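PDB 1QSA: soluble lytic murein transglycosylase from Escherichia coli, which cleaves the glycosidic bonds between N-acetylmuramic acid and N-acetylglucosamine in peptidoglycan, leaving a 1,6-anhydro bond in the muramic acid product. Local coordinates for residues E317-R322 and F351-A356; L328-G333 and E340-L345. All coordinates share one frame; numbering follows the deposited sequence.

Both contacts use helix 319-331, one at each end. Contact 1 joins its first turn to the start of helix 351-359; contact 2 joins its last turns to helix 335-346. Along the chain contact 2 is nested inside contact 1, so three successive helices meet within a short stretch of sequence, and the centres of the two contacts lie about 11 Å apart. They touch directly: Arg322 packs on Gln344 and Leu345, and Pro353 on Leu345. The three helices pack on one another within the alpha-superhelix, where neighbours in sequence are neighbours in space. Contact 1 also faces helices 572-578 and 582-601 of the C-terminal part of the chain.

Contact 1: residues E317-R322 and F351-A356; sequences EKDEWR and FYPMVA
Tyr352 lays its ring against the first turn of helix 319-331, and its atoms can be followed outward from the backbone. CB meets CB of Asp319 at 3.9 Å, close to where the two backbones come nearest, with 6.2 Å between the CA atoms of Asp319 and Tyr352. Beyond CG the ring slides under Glu320: CD2 lies beside the backbone of that residue, and Tyr352 CE2 sits 3.4 Å from Glu320 CB. Glu320 CA stands over the ring face in a CH-pi contact, 3.8 Å from the Tyr352 centroid and 20° off the normal, while Phe351 CD2 covers the opposite face toward the rim. At the tip, OH bonds to Glu577 and to Trp324 NE1, tying this part of the alpha-superhelix to helix 572-578. The carboxylate of Glu320 turns away from the tyrosine: with CG lodged between backbone N and carbonyl carbon (chi1 59°), Glu320 CG lies over the centre of the Trp321 ring, 3.4 Å above its plane. A phenylalanine in place of Tyr352 would keep the CH-pi face but would probably leave Glu577 and Trp324 without their shared hydroxyl partner. Alongside, the carboxylate of Asp319 is divided between two tasks. Its OD1 accepts from Gln348 NE2, whereas OD2 takes a hydrogen bond from a water at 2.9 Å, which in turn accepts from Tyr352 N, also at 2.9 Å. The water therefore serves a backbone N-H in the first turn of helix 351-359, where no preceding helical carbonyl can. Asp319 OD2 also rests 3.8 Å from CD of Pro353, the aspartate and proline side chains crossing at about a right angle.

Contact 2: residues L328-G333 and E340-L345; sequences LLLERG and EILHQL
Leu329 and Ile341 touch through their outermost methyls, CD1 of Leu329 lying 3.9 Å from CD1 of Ile341, with the two side chains crossing at about a right angle. In Ile341 CG1 runs anti to the carbonyl carbon (chi1 -68°), and the extended second torsion (chi2 173°) carries CD1 outward from CG1 to the leucine. This is the tight part of the contact. One step along, Leu330 CD1 and Leu342 CD1 approach less closely, at 4.3 Å; Leu342 is nevertheless buried, because it also rests on Tyr323 and Ala326 of helix 319-331. Helices 319-331 and 335-346 form an antiparallel helical hairpin joined by a short turn. Their backbones stay apart, 9.9 Å from CA of Leu329 to CA of Ile341, and only side-chain ends bridge them. The other side is looser and polar. Glu331, Arg332 and Gly333 are exposed, and Glu331 pairs with Arg301 away from the contact. Gly333, at positive phi, follows the last turn in a Schellman motif and starts the turn toward helix 335-346. With methyl groups alone meeting across it, the contact rests on dispersion and the exclusion of water, and so has little directional demand of its own.

Contact 1: residues E317-R322 and F351-A356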
# COMPACT_ATOMS: atom_id res chain seq x y z
N GLU A 317 -17.44 -11.53 -13.40
CA GLU A 317 -16.68 -10.88 -14.47
C GLU A 317 -15.17 -10.98 -14.20
O GLU A 317 -14.36 -10.81 -15.11
CB GLU A 317 -17.01 -9.38 -14.54
CG GLU A 317 -18.49 -9.03 -14.65
CD GLU A 317 -19.04 -9.15 -16.07
OE1 GLU A 317 -18.26 -9.45 -17.00
OE2 GLU A 317 -20.25 -8.92 -16.24
N LYS A 318 -14.80 -11.20 -12.94
CA LYS A 318 -13.37 -11.25 -12.58
C LYS A 318 -12.61 -12.41 -13.23
O LYS A 318 -13.16 -13.52 -13.38
CB LYS A 318 -13.21 -11.29 -11.06
CG LYS A 318 -13.79 -10.07 -10.34
CD LYS A 318 -13.67 -10.22 -8.83
CE LYS A 318 -14.31 -9.06 -8.10
NZ LYS A 318 -14.26 -9.22 -6.60
N ASP A 319 -11.36 -12.15 -13.61
CA ASP A 319 -10.49 -13.14 -14.25
C ASP A 319 -10.54 -14.49 -13.55
O ASP A 319 -10.75 -15.52 -14.19
CB ASP A 319 -9.03 -12.70 -14.21
CG ASP A 319 -8.69 -11.65 -15.24
OD1 ASP A 319 -9.59 -11.20 -15.99
OD2 ASP A 319 -7.50 -11.28 -15.30
N GLU A 320 -10.29 -14.48 -12.25
CA GLU A 320 -10.28 -15.72 -11.48
C GLU A 320 -11.56 -16.55 -11.58
O GLU A 320 -11.50 -17.76 -11.78
CB GLU A 320 -9.95 -15.47 -10.00
CG GLU A 320 -10.90 -14.53 -9.24
CD GLU A 320 -10.40 -13.11 -9.16
OE1 GLU A 320 -9.79 -12.63 -10.14
OE2 GLU A 320 -10.66 -12.44 -8.13
N TRP A 321 -12.72 -15.89 -11.50
CA TRP A 321 -13.98 -16.62 -11.55
C TRP A 321 -14.33 -17.10 -12.95
O TRP A 321 -15.03 -18.10 -13.10
CB TRP A 321 -15.09 -15.82 -10.88
CG TRP A 321 -14.72 -15.35 -9.48
CD1 TRP A 321 -15.05 -14.15 -8.92
CD2 TRP A 321 -13.91 -16.04 -8.50
NE1 TRP A 321 -14.50 -14.04 -7.66
CE2 TRP A 321 -13.80 -15.18 -7.38
CE3 TRP A 321 -13.26 -17.28 -8.46
CZ2 TRP A 321 -13.06 -15.52 -6.23
CZ3 TRP A 321 -12.52 -17.63 -7.31
CH2 TRP A 321 -12.43 -16.74 -6.21
N ARG A 322 -13.85 -16.39 -13.96
CA ARG A 322 -14.06 -16.84 -15.34
C ARG A 322 -13.22 -18.11 -15.55
O ARG A 322 -13.70 -19.10 -16.11
CB ARG A 322 -13.67 -15.76 -16.33
CG ARG A 322 -14.63 -14.58 -16.34
CD ARG A 322 -14.11 -13.44 -17.18
NE ARG A 322 -14.09 -13.78 -18.60
CZ ARG A 322 -13.31 -13.19 -19.50
NH1 ARG A 322 -12.45 -12.25 -19.13
NH2 ARG A 322 -13.36 -13.56 -20.77
N PHE A 351 -1.81 -12.73 -14.82
CA PHE A 351 -1.75 -14.08 -14.27
C PHE A 351 -2.73 -15.08 -14.88
O PHE A 351 -2.30 -16.07 -15.47
CB PHE A 351 -1.92 -14.05 -12.75
CG PHE A 351 -1.88 -15.41 -12.11
CD1 PHE A 351 -0.67 -16.05 -11.87
CD2 PHE A 351 -3.06 -16.04 -11.72
CE1 PHE A 351 -0.65 -17.31 -11.26
CE2 PHE A 351 -3.05 -17.28 -11.11
CZ PHE A 351 -1.84 -17.92 -10.88
N TYR A 352 -4.03 -14.83 -14.75
CA TYR A 352 -5.02 -15.77 -15.30
C TYR A 352 -4.94 -15.95 -16.82
O TYR A 352 -5.11 -17.06 -17.31
CB TYR A 352 -6.42 -15.51 -14.76
CG TYR A 352 -6.64 -16.23 -13.45
CD1 TYR A 352 -6.83 -17.61 -13.44
CD2 TYR A 352 -6.64 -15.55 -12.23
CE1 TYR A 352 -7.00 -18.30 -12.25
CE2 TYR A 352 -6.81 -16.23 -11.02
CZ TYR A 352 -7.00 -17.61 -11.05
OH TYR A 352 -7.17 -18.34 -9.91
N PRO A 353 -4.74 -14.85 -17.58
CA PRO A 353 -4.63 -15.04 -19.02
C PRO A 353 -3.47 -16.02 -19.31
O PRO A 353 -3.56 -16.86 -20.20
CB PRO A 353 -4.30 -13.62 -19.51
CG PRO A 353 -5.15 -12.80 -18.64
CD PRO A 353 -5.00 -13.44 -17.26
N MET A 354 -2.39 -15.94 -18.52
CA MET A 354 -1.25 -16.85 -18.70
C MET A 354 -1.57 -18.28 -18.25
O MET A 354 -1.09 -19.26 -18.84
CB MET A 354 -0.04 -16.36 -17.89
CG MET A 354 0.56 -15.04 -18.32
SD MET A 354 1.93 -14.57 -17.22
CE MET A 354 2.28 -12.93 -17.86
N VAL A 355 -2.36 -18.40 -17.18
CA VAL A 355 -2.79 -19.70 -16.69
C VAL A 355 -3.63 -20.35 -17.81
O VAL A 355 -3.45 -21.53 -18.13
CB VAL A 355 -3.69 -19.59 -15.44
CG1 VAL A 355 -4.36 -20.92 -15.16
CG2 VAL A 355 -2.88 -19.18 -14.20
N ALA A 356 -4.52 -19.56 -18.39
CA ALA A 356 -5.42 -20.02 -19.45
C ALA A 356 -4.64 -20.61 -20.61
O ALA A 356 -4.97 -21.70 -21.08
CB ALA A 356 -6.34 -18.88 -19.91
O HOH W 1 -5.23 -12.31 -13.81

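Contact 2: residues L328-G333 and E340-L345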
# COMPACT_ATOMS: atom_id res chain seq x y z
N LEU A 328 -14.67 -25.80 -14.26
CA LEU A 328 -15.86 -26.62 -13.99
C LEU A 328 -16.45 -27.18 -15.29
O LEU A 328 -16.78 -28.37 -15.38
CB LEU A 328 -16.92 -25.79 -13.28
CG LEU A 328 -16.67 -25.39 -11.83
CD1 LEU A 328 -17.74 -24.40 -11.40
CD2 LEU A 328 -16.65 -26.64 -10.93
N LEU A 329 -16.56 -26.32 -16.30
CA LEU A 329 -17.11 -26.71 -17.61
C LEU A 329 -16.27 -27.79 -18.28
O LEU A 329 -16.81 -28.71 -18.90
CB LEU A 329 -17.21 -25.49 -18.53
CG LEU A 329 -18.34 -24.51 -18.20
CD1 LEU A 329 -18.14 -23.21 -18.99
CD2 LEU A 329 -19.72 -25.14 -18.51
N LEU A 330 -14.95 -27.70 -18.15
CA LEU A 330 -14.07 -28.71 -18.73
C LEU A 330 -14.35 -30.07 -18.09
O LEU A 330 -14.50 -31.07 -18.79
CB LEU A 330 -12.60 -28.36 -18.54
CG LEU A 330 -12.05 -27.24 -19.43
CD1 LEU A 330 -10.66 -26.80 -18.94
CD2 LEU A 330 -11.97 -27.77 -20.88
N GLU A 331 -14.47 -30.11 -16.76
CA GLU A 331 -14.73 -31.39 -16.09
C GLU A 331 -16.10 -31.96 -16.48
O GLU A 331 -16.28 -33.18 -16.51
CB GLU A 331 -14.64 -31.27 -14.56
CG GLU A 331 -14.67 -32.66 -13.91
CD GLU A 331 -14.49 -32.66 -12.40
OE1 GLU A 331 -14.60 -31.60 -11.74
OE2 GLU A 331 -14.25 -33.77 -11.88
N ARG A 332 -17.06 -31.07 -16.73
CA ARG A 332 -18.40 -31.46 -17.15
C ARG A 332 -18.45 -31.88 -18.62
O ARG A 332 -19.49 -32.31 -19.11
CB ARG A 332 -19.38 -30.31 -16.90
CG ARG A 332 -19.72 -30.08 -15.43
CD ARG A 332 -20.58 -31.21 -14.91
NE ARG A 332 -20.95 -31.06 -13.50
CZ ARG A 332 -22.08 -30.51 -13.07
NH1 ARG A 332 -22.97 -30.02 -13.93
NH2 ARG A 332 -22.33 -30.44 -11.77
N GLY A 333 -17.33 -31.75 -19.34
CA GLY A 333 -17.30 -32.15 -20.74
C GLY A 333 -17.81 -31.12 -21.73
O GLY A 333 -18.13 -31.47 -22.87
N GLU A 340 -13.70 -21.35 -25.01
CA GLU A 340 -13.97 -20.01 -25.51
C GLU A 340 -13.64 -19.03 -24.37
O GLU A 340 -13.06 -17.96 -24.61
CB GLU A 340 -15.42 -19.88 -25.96
CG GLU A 340 -15.80 -18.47 -26.46
CD GLU A 340 -14.87 -17.92 -27.56
OE1 GLU A 340 -14.41 -18.70 -28.43
OE2 GLU A 340 -14.61 -16.70 -27.54
N ILE A 341 -13.97 -19.41 -23.14
CA ILE A 341 -13.67 -18.56 -21.98
C ILE A 341 -12.16 -18.42 -21.85
O ILE A 341 -11.65 -17.31 -21.66
CB ILE A 341 -14.23 -19.13 -20.64
CG1 ILE A 341 -15.76 -19.10 -20.64
CG2 ILE A 341 -13.67 -18.33 -19.44
CD1 ILE A 341 -16.40 -19.79 -19.43
N LEU A 342 -11.45 -19.54 -21.95
CA LEU A 342 -9.99 -19.56 -21.85
C LEU A 342 -9.36 -18.72 -22.97
O LEU A 342 -8.44 -17.95 -22.74
CB LEU A 342 -9.46 -21.00 -21.89
CG LEU A 342 -9.88 -21.87 -20.69
CD1 LEU A 342 -9.25 -23.25 -20.82
CD2 LEU A 342 -9.43 -21.22 -19.37
N HIS A 343 -9.89 -18.84 -24.19
CA HIS A 343 -9.36 -18.07 -25.31
C HIS A 343 -9.61 -16.57 -25.11
O HIS A 343 -8.77 -15.75 -25.49
CB HIS A 343 -9.92 -18.56 -26.65
CG HIS A 343 -9.22 -19.78 -27.18
ND1 HIS A 343 -9.90 -20.89 -27.65
CD2 HIS A 343 -7.91 -20.06 -27.31
CE1 HIS A 343 -9.03 -21.80 -28.05
NE2 HIS A 343 -7.81 -21.32 -27.85
N GLN A 344 -10.75 -16.21 -24.52
CA GLN A 344 -11.04 -14.80 -24.25
C GLN A 344 -10.06 -14.28 -23.20
O GLN A 344 -9.57 -13.16 -23.29
CB GLN A 344 -12.48 -14.61 -23.79
CG GLN A 344 -13.47 -14.63 -24.93
CD GLN A 344 -13.10 -13.65 -26.03
OE1 GLN A 344 -13.20 -12.43 -25.86
NE2 GLN A 344 -12.65 -14.17 -27.16
N LEU A 345 -9.77 -15.11 -22.20
CA LEU A 345 -8.84 -14.73 -21.14
C LEU A 345 -7.43 -14.50 -21.68
O LEU A 345 -6.76 -13.55 -21.28
CB LEU A 345 -8.82 -15.80 -20.04
CG LEU A 345 -9.88 -15.70 -18.95
CD1 LEU A 345 -9.74 -16.88 -18.00
CD2 LEU A 345 -9.70 -14.39 -18.18